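Long-range contacts in amidohydrolase (Brucella melitensis biovar Abortus, PDB 4F0L), which probably works as a metal-dependent deaminase of the amidohydrolase family, holding an iron(III) ion in the active site of its barrel domain: residues 121-126 and 424-429; 159-164 and 201-206; 36-41 and 393-398. All blocks are in the same frame, centred on the assembly; numbering follows the deposited sequence.

Contacts 1 and 3 lie close together, their centres 10 Å apart, and use adjacent strands of one mixed sheet, 422-428 in contact 1 and 395-399 in contact 3; backbone bonds between Ser397 and residues 424 and 425 probably join them. Contact 1 is the most deeply buried: valine and threonine methyls wedge barrel strand 122-129 against the β-domain. Contact 2 joins the next barrel strand, 160-167, to the end of an outer helix and grades from Phe206 and leucines packed on the strand to a solvent-facing turn. Its strand pairs with that of contact 1, probably through Val125 and Thr162. Contact 3, farthest from the chain centre, binds the N-terminal strands to the C-terminal part and alone contains a hydrogen bond across its segments.

Contact 1. Residues 121-126 and 424-429; sequences GFTRVG and CDVWVR
At the seam between the (β/α)-barrel and the β-domain of this amidohydrolase, strand 122-129 faces strand 422-428 without pairing with it. The short strand segments run at 36° to each other, with axes 7.8 Å apart at closest approach, so side chains fill the gap. Gly121 ends the preceding helix in a Schellman motif; its positive phi suits glycine, and its CA rests 4.3 Å from Val426 CG2. Thr123 makes the largest single contribution. Its CG2, beside its own backbone N, touches both valines, Val426 CG1 at 3.8 Å and Val428 CG2 at 3.7 Å. The side chains of Thr123 and Val428 pass alongside, pointing opposite ways, and Val428 CG2 also lies 3.7 Å from Thr123 CB and the same distance from the Thr123 carbonyl O. Thr123 CG2 further touches the carbonyl O of Trp427 at 3.8 Å. Leu118 of helix 103-119 packs on Val428. The guanidinium groups of Arg124 and Arg429 come within 6.3 Å, NH2 to NH1; hydrogen bonds to Thr162 OG1 and Gly208 O fix that of Arg124. With no hydrogen bond across it, the contact is van der Waals packing of methyls against one another and against backbone carbonyls.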
loop_
_atom_site.group_PDB
_atom_site.type_symbol
_atom_site.label_atom_id
_atom_site.label_comp_id
_atom_site.label_asym_id
_atom_site.label_seq_id
_atom_site.Cartn_x
_atom_site.Cartn_y
_atom_site.Cartn_z
ATOM N N GLY B 121 -6.434 -5.814 12.903
ATOM C CA GLY B 121 -5.656 -5.740 14.136
ATOM C C GLY B 121 -5.861 -4.447 14.921
ATOM O O GLY B 121 -5.067 -4.132 15.823
ATOM N N PHE B 122 -6.865 -3.644 14.552
ATOM C CA PHE B 122 -7.210 -2.474 15.347
ATOM C C PHE B 122 -8.223 -2.908 16.394
ATOM O O PHE B 122 -9.246 -3.502 16.043
ATOM C CB PHE B 122 -7.869 -1.386 14.495
ATOM C CG PHE B 122 -6.980 -0.788 13.460
ATOM C CD1 PHE B 122 -6.079 0.203 13.792
ATOM C CD2 PHE B 122 -7.090 -1.175 12.114
ATOM C CE1 PHE B 122 -5.311 0.812 12.814
ATOM C CE2 PHE B 122 -6.319 -0.597 11.147
ATOM C CZ PHE B 122 -5.421 0.401 11.493
ATOM N N THR B 123 -7.977 -2.575 17.666
ATOM C CA THR B 123 -8.805 -3.026 18.794
ATOM C C THR B 123 -9.691 -1.945 19.425
ATOM O O THR B 123 -10.529 -2.238 20.299
ATOM C CB THR B 123 -7.928 -3.635 19.883
ATOM O OG1 THR B 123 -6.838 -2.746 20.212
ATOM C CG2 THR B 123 -7.355 -4.986 19.390
ATOM N N ARG B 124 -9.522 -0.702 18.980
ATOM C CA ARG B 124 -10.333 0.435 19.453
ATOM C C ARG B 124 -10.470 1.400 18.322
ATOM O O ARG B 124 -9.548 1.526 17.515
ATOM C CB ARG B 124 -9.711 1.159 20.673
ATOM C CG ARG B 124 -10.484 2.373 21.157
ATOM C CD ARG B 124 -9.908 2.945 22.446
ATOM N NE ARG B 124 -10.115 2.033 23.567
ATOM C CZ ARG B 124 -11.114 2.103 24.444
ATOM N NH1 ARG B 124 -12.050 3.048 24.354
ATOM N NH2 ARG B 124 -11.177 1.213 25.432
ATOM N N VAL B 125 -11.607 2.077 18.265
ATOM C CA VAL B 125 -11.792 3.084 17.266
ATOM C C VAL B 125 -12.145 4.403 17.902
ATOM O O VAL B 125 -12.887 4.461 18.884
ATOM C CB VAL B 125 -12.846 2.682 16.188
ATOM C CG1 VAL B 125 -14.229 2.450 16.803
ATOM C CG2 VAL B 125 -12.873 3.757 15.075
ATOM N N GLY B 126 -11.579 5.458 17.330
ATOM C CA GLY B 126 -11.928 6.839 17.664
ATOM C C GLY B 126 -12.841 7.379 16.618
ATOM O O GLY B 126 -12.398 7.759 15.545
ATOM N N CYS B 424 -3.691 -12.807 12.646
ATOM C CA CYS B 424 -4.302 -14.114 12.884
ATOM C C CYS B 424 -5.504 -13.980 13.851
ATOM O O CYS B 424 -6.641 -13.851 13.421
ATOM C CB CYS B 424 -3.261 -15.107 13.382
ATOM S SG CYS B 424 -3.843 -16.817 13.309
ATOM N N ASP B 425 -5.233 -13.934 15.159
ATOM C CA ASP B 425 -6.283 -13.738 16.161
ATOM C C ASP B 425 -6.259 -12.334 16.736
ATOM O O ASP B 425 -5.211 -11.686 16.803
ATOM C CB ASP B 425 -6.142 -14.774 17.284
ATOM C CG ASP B 425 -6.330 -16.200 16.790
ATOM O OD1 ASP B 425 -6.744 -16.417 15.638
ATOM O OD2 ASP B 425 -6.069 -17.151 17.572
ATOM N N VAL B 426 -7.415 -11.872 17.188
ATOM C CA VAL B 426 -7.511 -10.569 17.784
ATOM C C VAL B 426 -8.473 -10.652 18.963
ATOM O O VAL B 426 -9.576 -11.172 18.817
ATOM C CB VAL B 426 -8.042 -9.527 16.773
ATOM C CG1 VAL B 426 -8.141 -8.164 17.443
ATOM C CG2 VAL B 426 -7.192 -9.486 15.472
ATOM N N TRP B 427 -8.025 -10.167 20.121
ATOM C CA TRP B 427 -8.821 -10.103 21.325
ATOM C C TRP B 427 -9.092 -8.688 21.710
ATOM O O TRP B 427 -8.185 -7.836 21.682
ATOM C CB TRP B 427 -8.074 -10.701 22.460
ATOM C CG TRP B 427 -7.743 -12.182 22.377
ATOM C CD1 TRP B 427 -8.368 -13.225 23.018
ATOM C CD2 TRP B 427 -6.661 -12.800 21.613
ATOM N NE1 TRP B 427 -7.765 -14.423 22.728
ATOM C CE2 TRP B 427 -6.727 -14.228 21.889
ATOM C CE3 TRP B 427 -5.686 -12.323 20.743
ATOM C CZ2 TRP B 427 -5.846 -15.128 21.300
ATOM C CZ3 TRP B 427 -4.766 -13.223 20.222
ATOM C CH2 TRP B 427 -4.858 -14.597 20.477
ATOM N N VAL B 428 -10.327 -8.428 22.139
ATOM C CA VAL B 428 -10.706 -7.154 22.761
ATOM C C VAL B 428 -11.430 -7.456 24.087
ATOM O O VAL B 428 -12.402 -8.220 24.120
ATOM C CB VAL B 428 -11.594 -6.310 21.820
ATOM C CG1 VAL B 428 -12.132 -5.078 22.548
ATOM C CG2 VAL B 428 -10.798 -5.898 20.557
ATOM N N ARG B 429 -10.937 -6.872 25.169
ATOM C CA ARG B 429 -11.432 -7.148 26.520
ATOM C C ARG B 429 -11.455 -8.637 26.754
ATOM O O ARG B 429 -12.390 -9.171 27.350
ATOM C CB ARG B 429 -12.799 -6.506 26.806
ATOM C CG ARG B 429 -12.820 -4.991 26.573
ATOM C CD ARG B 429 -14.094 -4.331 27.098
ATOM N NE ARG B 429 -15.274 -4.872 26.464
ATOM C CZ ARG B 429 -15.692 -4.543 25.244
ATOM N NH1 ARG B 429 -15.038 -3.625 24.510
ATOM N NH2 ARG B 429 -16.786 -5.125 24.738
#

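Contact 2. Residues 159-164 and 201-206; sequences MGLTLL and KTLEGF
The ring of Phe206 is the tightest element here, driven tip first at the start of strand 160-167. Its CZ approaches the carbonyl O of Met159 to 3.6 Å, with the oxygen at the ring edge and in its plane, and sits 3.7 Å from Leu161 CB, which it meets obliquely. The side chains of Leu161 and Phe206 run at about a right angle, and Leu161 CD2 lies 4.0 Å from Phe206 CE2. Phe206 CG lies anti to its backbone N (chi1 -166°), which extends the ring towards the strand. Farther along, terminal methyls touch where side chains cross, Leu203 with Leu161 at about a right angle and with Leu163 obliquely: Leu203 CD2 lies 4.1 Å from Leu161 CD2, and Leu203 CD1 is 4.0 Å from Leu163 CD2. The arrangement belongs to a β-α-β crossover of the barrel, in which helix 189-203 links strand 160-167 to its parallel neighbour 210-215. Leu211 of that neighbour touches both Leu163 and Leu203, while Ala154 and Thr155 of helix 145-157 pack on Phe206. On the outer side the contact loosens into solvent. A type II turn from Leu203 to Phe206, closed by Phe206 N to Leu203 O at 2.9 Å, brings Glu204 and Gly205 to the surface, with Gly205 at positive phi. Glu204 forms a salt bridge with Arg200.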
loop_
_atom_site.group_PDB
_atom_site.type_symbol
_atom_site.label_atom_id
_atom_site.label_comp_id
_atom_site.label_asym_id
_atom_site.label_seq_id
_atom_site.Cartn_x
_atom_site.Cartn_y
_atom_site.Cartn_z
ATOM N N MET B 159 -15.808 -4.141 19.269
ATOM C CA MET B 159 -14.755 -3.147 19.052
ATOM C C MET B 159 -14.760 -2.113 20.193
ATOM O O MET B 159 -15.834 -1.675 20.626
ATOM C CB MET B 159 -15.020 -2.429 17.723
ATOM C CG MET B 159 -14.197 -1.172 17.501
ATOM S SD MET B 159 -12.438 -1.546 17.354
ATOM C CE MET B 159 -12.374 -1.740 15.571
ATOM N N GLY B 160 -13.567 -1.750 20.692
ATOM C CA GLY B 160 -13.460 -0.713 21.743
ATOM C C GLY B 160 -13.842 0.613 21.122
ATOM O O GLY B 160 -13.599 0.814 19.952
ATOM N N LEU B 161 -14.462 1.500 21.888
ATOM C CA LEU B 161 -14.968 2.773 21.339
ATOM C C LEU B 161 -14.558 3.974 22.194
ATOM O O LEU B 161 -14.884 4.055 23.375
ATOM C CB LEU B 161 -16.504 2.729 21.247
ATOM C CG LEU B 161 -17.220 3.990 20.715
ATOM C CD1 LEU B 161 -16.749 4.372 19.312
ATOM C CD2 LEU B 161 -18.739 3.752 20.731
ATOM N N THR B 162 -13.830 4.883 21.583
ATOM C CA THR B 162 -13.756 6.234 22.043
ATOM C C THR B 162 -14.597 7.075 21.107
ATOM O O THR B 162 -14.222 7.340 19.962
ATOM C CB THR B 162 -12.306 6.729 22.103
ATOM O OG1 THR B 162 -11.589 5.943 23.057
ATOM C CG2 THR B 162 -12.251 8.186 22.473
ATOM N N LEU B 163 -15.741 7.503 21.594
ATOM C CA LEU B 163 -16.710 8.213 20.781
ATOM C C LEU B 163 -16.476 9.700 20.927
ATOM O O LEU B 163 -16.375 10.209 22.044
ATOM C CB LEU B 163 -18.128 7.850 21.207
ATOM C CG LEU B 163 -19.309 8.534 20.524
ATOM C CD1 LEU B 163 -19.419 8.079 19.065
ATOM C CD2 LEU B 163 -20.566 8.187 21.317
ATOM N N LEU B 164 -16.362 10.384 19.786
ATOM C CA LEU B 164 -15.979 11.793 19.751
ATOM C C LEU B 164 -17.015 12.583 18.907
ATOM O O LEU B 164 -16.793 12.866 17.722
ATOM C CB LEU B 164 -14.577 11.911 19.146
ATOM C CG LEU B 164 -13.461 11.154 19.890
ATOM C CD1 LEU B 164 -12.231 11.038 18.992
ATOM C CD2 LEU B 164 -13.098 11.770 21.241
ATOM N N LYS B 201 -25.430 8.576 28.407
ATOM C CA LYS B 201 -26.398 7.584 28.838
ATOM C C LYS B 201 -26.283 6.319 28.021
ATOM O O LYS B 201 -26.257 5.237 28.561
ATOM C CB LYS B 201 -27.827 8.120 28.742
ATOM C CG LYS B 201 -28.126 9.168 29.779
ATOM C CD LYS B 201 -29.451 9.881 29.491
ATOM C CE LYS B 201 -29.729 10.936 30.544
ATOM N NZ LYS B 201 -30.552 12.064 30.038
ATOM N N THR B 202 -26.199 6.454 26.711
ATOM C CA THR B 202 -26.029 5.297 25.843
ATOM C C THR B 202 -24.787 4.469 26.162
ATOM O O THR B 202 -24.832 3.242 26.090
ATOM C CB THR B 202 -25.977 5.756 24.386
ATOM O OG1 THR B 202 -27.277 6.239 24.031
ATOM C CG2 THR B 202 -25.583 4.643 23.471
ATOM N N LEU B 203 -23.679 5.133 26.488
ATOM C CA LEU B 203 -22.426 4.435 26.767
ATOM C C LEU B 203 -22.337 3.817 28.174
ATOM O O LEU B 203 -21.379 3.138 28.493
ATOM C CB LEU B 203 -21.255 5.367 26.522
ATOM C CG LEU B 203 -21.029 5.711 25.042
ATOM C CD1 LEU B 203 -19.862 6.688 24.912
ATOM C CD2 LEU B 203 -20.765 4.488 24.192
ATOM N N GLU B 204 -23.346 4.033 29.010
ATOM C CA GLU B 204 -23.394 3.359 30.303
ATOM C C GLU B 204 -23.426 1.873 30.064
ATOM O O GLU B 204 -24.214 1.391 29.277
ATOM C CB GLU B 204 -24.631 3.783 31.109
ATOM C CG GLU B 204 -24.413 5.109 31.809
ATOM C CD GLU B 204 -25.654 5.639 32.498
ATOM O OE1 GLU B 204 -26.690 4.943 32.524
ATOM O OE2 GLU B 204 -25.575 6.762 33.026
ATOM N N GLY B 205 -22.569 1.139 30.735
ATOM C CA GLY B 205 -22.480 -0.288 30.472
ATOM C C GLY B 205 -21.692 -0.676 29.227
ATOM O O GLY B 205 -21.508 -1.858 28.972
ATOM N N PHE B 206 -21.229 0.283 28.438
ATOM C CA PHE B 206 -20.304 -0.035 27.340
ATOM C C PHE B 206 -18.915 -0.113 27.984
ATOM O O PHE B 206 -18.253 0.916 28.159
ATOM C CB PHE B 206 -20.333 1.035 26.240
ATOM C CG PHE B 206 -19.660 0.605 24.939
ATOM C CD1 PHE B 206 -18.377 0.079 24.932
ATOM C CD2 PHE B 206 -20.327 0.696 23.731
ATOM C CE1 PHE B 206 -17.763 -0.317 23.752
ATOM C CE2 PHE B 206 -19.709 0.333 22.529
ATOM C CZ PHE B 206 -18.436 -0.191 22.541
#

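Contact 3. Residues 36-41 and 393-398; sequences GVICSI and ADFVSL
Ile38 belongs to the β-domain that amidohydrolases build from both ends of the chain: strand 37-42 comes from the N-terminal part, residues 393-398 from the C-terminal part. Its CB stays back, 5.0 Å from Ala393 CA, and the CG1 arm closes the distance. CG1, anti to the carbonyl carbon and beside the backbone N, reaches Ala393 at 3.8 Å from CA and 4.0 Å from CB. CG2, anti to the backbone N, turns off from that line. Beyond CG1 the chain is extended (chi2 168°), so the tip CD1 points on towards the ring of Phe395, 4.4 Å from its CD2, a loose and oblique apolar contact. Ile33 of the adjoining strand 29-34 packs on both Ala393 and Phe395, and the ring of Trp427 meets that of Phe395. Asp394 OD1 accepts a hydrogen bond from the backbone N of Arg429 and is also bonded to Ser392 OG. The polar link between the segments lies at Gly36, whose positive phi belongs to the tight connection between antiparallel strands 29-34 and 37-42. Ala393 CB rests 3.6 Å from Gly36 O, the same oxygen that takes the bond from Ala393 N: 2.9 Å long and nearly straight at 172°, with the donor 37° above the carbonyl plane of Gly36.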
loop_
_atom_site.group_PDB
_atom_site.type_symbol
_atom_site.label_atom_id
_atom_site.label_comp_id
_atom_site.label_asym_id
_atom_site.label_seq_id
_atom_site.Cartn_x
_atom_site.Cartn_y
_atom_site.Cartn_z
ATOM N N GLY B 36 -11.666 -9.600 31.461
ATOM C CA GLY B 36 -11.293 -8.781 30.298
ATOM C C GLY B 36 -10.068 -7.876 30.459
ATOM O O GLY B 36 -9.832 -6.991 29.632
ATOM N N VAL B 37 -9.322 -8.068 31.552
ATOM C CA VAL B 37 -8.159 -7.277 31.870
ATOM C C VAL B 37 -6.957 -8.219 31.934
ATOM O O VAL B 37 -7.101 -9.392 32.280
ATOM C CB VAL B 37 -8.395 -6.510 33.237
ATOM C CG1 VAL B 37 -7.153 -5.780 33.735
ATOM C CG2 VAL B 37 -9.558 -5.515 33.119
ATOM N N ILE B 38 -5.775 -7.701 31.653
ATOM C CA ILE B 38 -4.526 -8.472 31.777
ATOM C C ILE B 38 -4.157 -8.514 33.249
ATOM O O ILE B 38 -3.844 -7.495 33.862
ATOM C CB ILE B 38 -3.384 -7.871 30.928
ATOM C CG1 ILE B 38 -3.741 -7.982 29.463
ATOM C CG2 ILE B 38 -2.056 -8.601 31.123
ATOM C CD1 ILE B 38 -2.813 -7.159 28.551
ATOM N N CYS B 39 -4.215 -9.706 33.829
ATOM C CA CYS B 39 -3.982 -9.814 35.262
ATOM C C CYS B 39 -2.518 -10.129 35.558
ATOM O O CYS B 39 -2.039 -9.859 36.671
ATOM C CB CYS B 39 -4.936 -10.843 35.889
ATOM S SG CYS B 39 -4.736 -12.517 35.249
ATOM N N SER B 40 -1.812 -10.717 34.596
ATOM C CA SER B 40 -0.409 -11.109 34.790
ATOM C C SER B 40 0.325 -11.236 33.464
ATOM O O SER B 40 -0.267 -11.552 32.440
ATOM C CB SER B 40 -0.325 -12.438 35.569
ATOM O OG SER B 40 -0.929 -13.478 34.831
ATOM N N ILE B 41 1.618 -10.930 33.487
ATOM C CA ILE B 41 2.522 -11.181 32.382
ATOM C C ILE B 41 3.795 -11.768 32.987
ATOM O O ILE B 41 4.403 -11.143 33.849
ATOM C CB ILE B 41 2.889 -9.911 31.599
ATOM C CG1 ILE B 41 1.651 -9.277 30.944
ATOM C CG2 ILE B 41 3.893 -10.238 30.495
ATOM C CD1 ILE B 41 1.953 -7.868 30.428
ATOM N N ALA B 393 -7.457 -6.419 28.088
ATOM C CA ALA B 393 -6.859 -7.547 27.356
ATOM C C ALA B 393 -7.148 -7.408 25.859
ATOM O O ALA B 393 -7.966 -8.125 25.301
ATOM C CB ALA B 393 -7.309 -8.912 27.927
ATOM N N ASP B 394 -6.428 -6.479 25.240
ATOM C CA ASP B 394 -6.560 -6.130 23.834
ATOM C C ASP B 394 -5.224 -6.427 23.135
ATOM O O ASP B 394 -4.222 -5.738 23.367
ATOM C CB ASP B 394 -6.857 -4.629 23.666
ATOM C CG ASP B 394 -8.133 -4.169 24.349
ATOM O OD1 ASP B 394 -8.841 -4.954 25.017
ATOM O OD2 ASP B 394 -8.443 -2.970 24.222
ATOM N N PHE B 395 -5.193 -7.426 22.260
ATOM C CA PHE B 395 -3.955 -7.749 21.599
ATOM C C PHE B 395 -4.222 -8.616 20.386
ATOM O O PHE B 395 -5.390 -8.989 20.120
ATOM C CB PHE B 395 -2.936 -8.377 22.575
ATOM C CG PHE B 395 -3.507 -9.438 23.454
ATOM C CD1 PHE B 395 -3.746 -10.699 22.962
ATOM C CD2 PHE B 395 -3.851 -9.157 24.777
ATOM C CE1 PHE B 395 -4.282 -11.683 23.775
ATOM C CE2 PHE B 395 -4.374 -10.140 25.577
ATOM C CZ PHE B 395 -4.598 -11.399 25.081
ATOM N N VAL B 396 -3.149 -8.858 19.623
ATOM C CA VAL B 396 -3.207 -9.410 18.269
ATOM C C VAL B 396 -2.109 -10.488 18.093
ATOM O O VAL B 396 -0.964 -10.284 18.530
ATOM C CB VAL B 396 -2.978 -8.278 17.220
ATOM C CG1 VAL B 396 -2.971 -8.793 15.777
ATOM C CG2 VAL B 396 -4.015 -7.145 17.372
ATOM N N SER B 397 -2.450 -11.650 17.488
ATOM C CA SER B 397 -1.408 -12.593 17.093
ATOM C C SER B 397 -1.201 -12.516 15.581
ATOM O O SER B 397 -2.139 -12.252 14.825
ATOM C CB SER B 397 -1.702 -14.004 17.535
ATOM O OG SER B 397 -2.767 -14.574 16.786
ATOM N N LEU B 398 0.048 -12.700 15.162
ATOM C CA LEU B 398 0.401 -12.586 13.785
ATOM C C LEU B 398 0.663 -13.964 13.194
ATOM O O LEU B 398 1.314 -14.793 13.830
ATOM C CB LEU B 398 1.632 -11.686 13.617
ATOM C CG LEU B 398 1.440 -10.224 14.043
ATOM C CD1 LEU B 398 2.774 -9.506 14.022
ATOM C CD2 LEU B 398 0.431 -9.454 13.168
#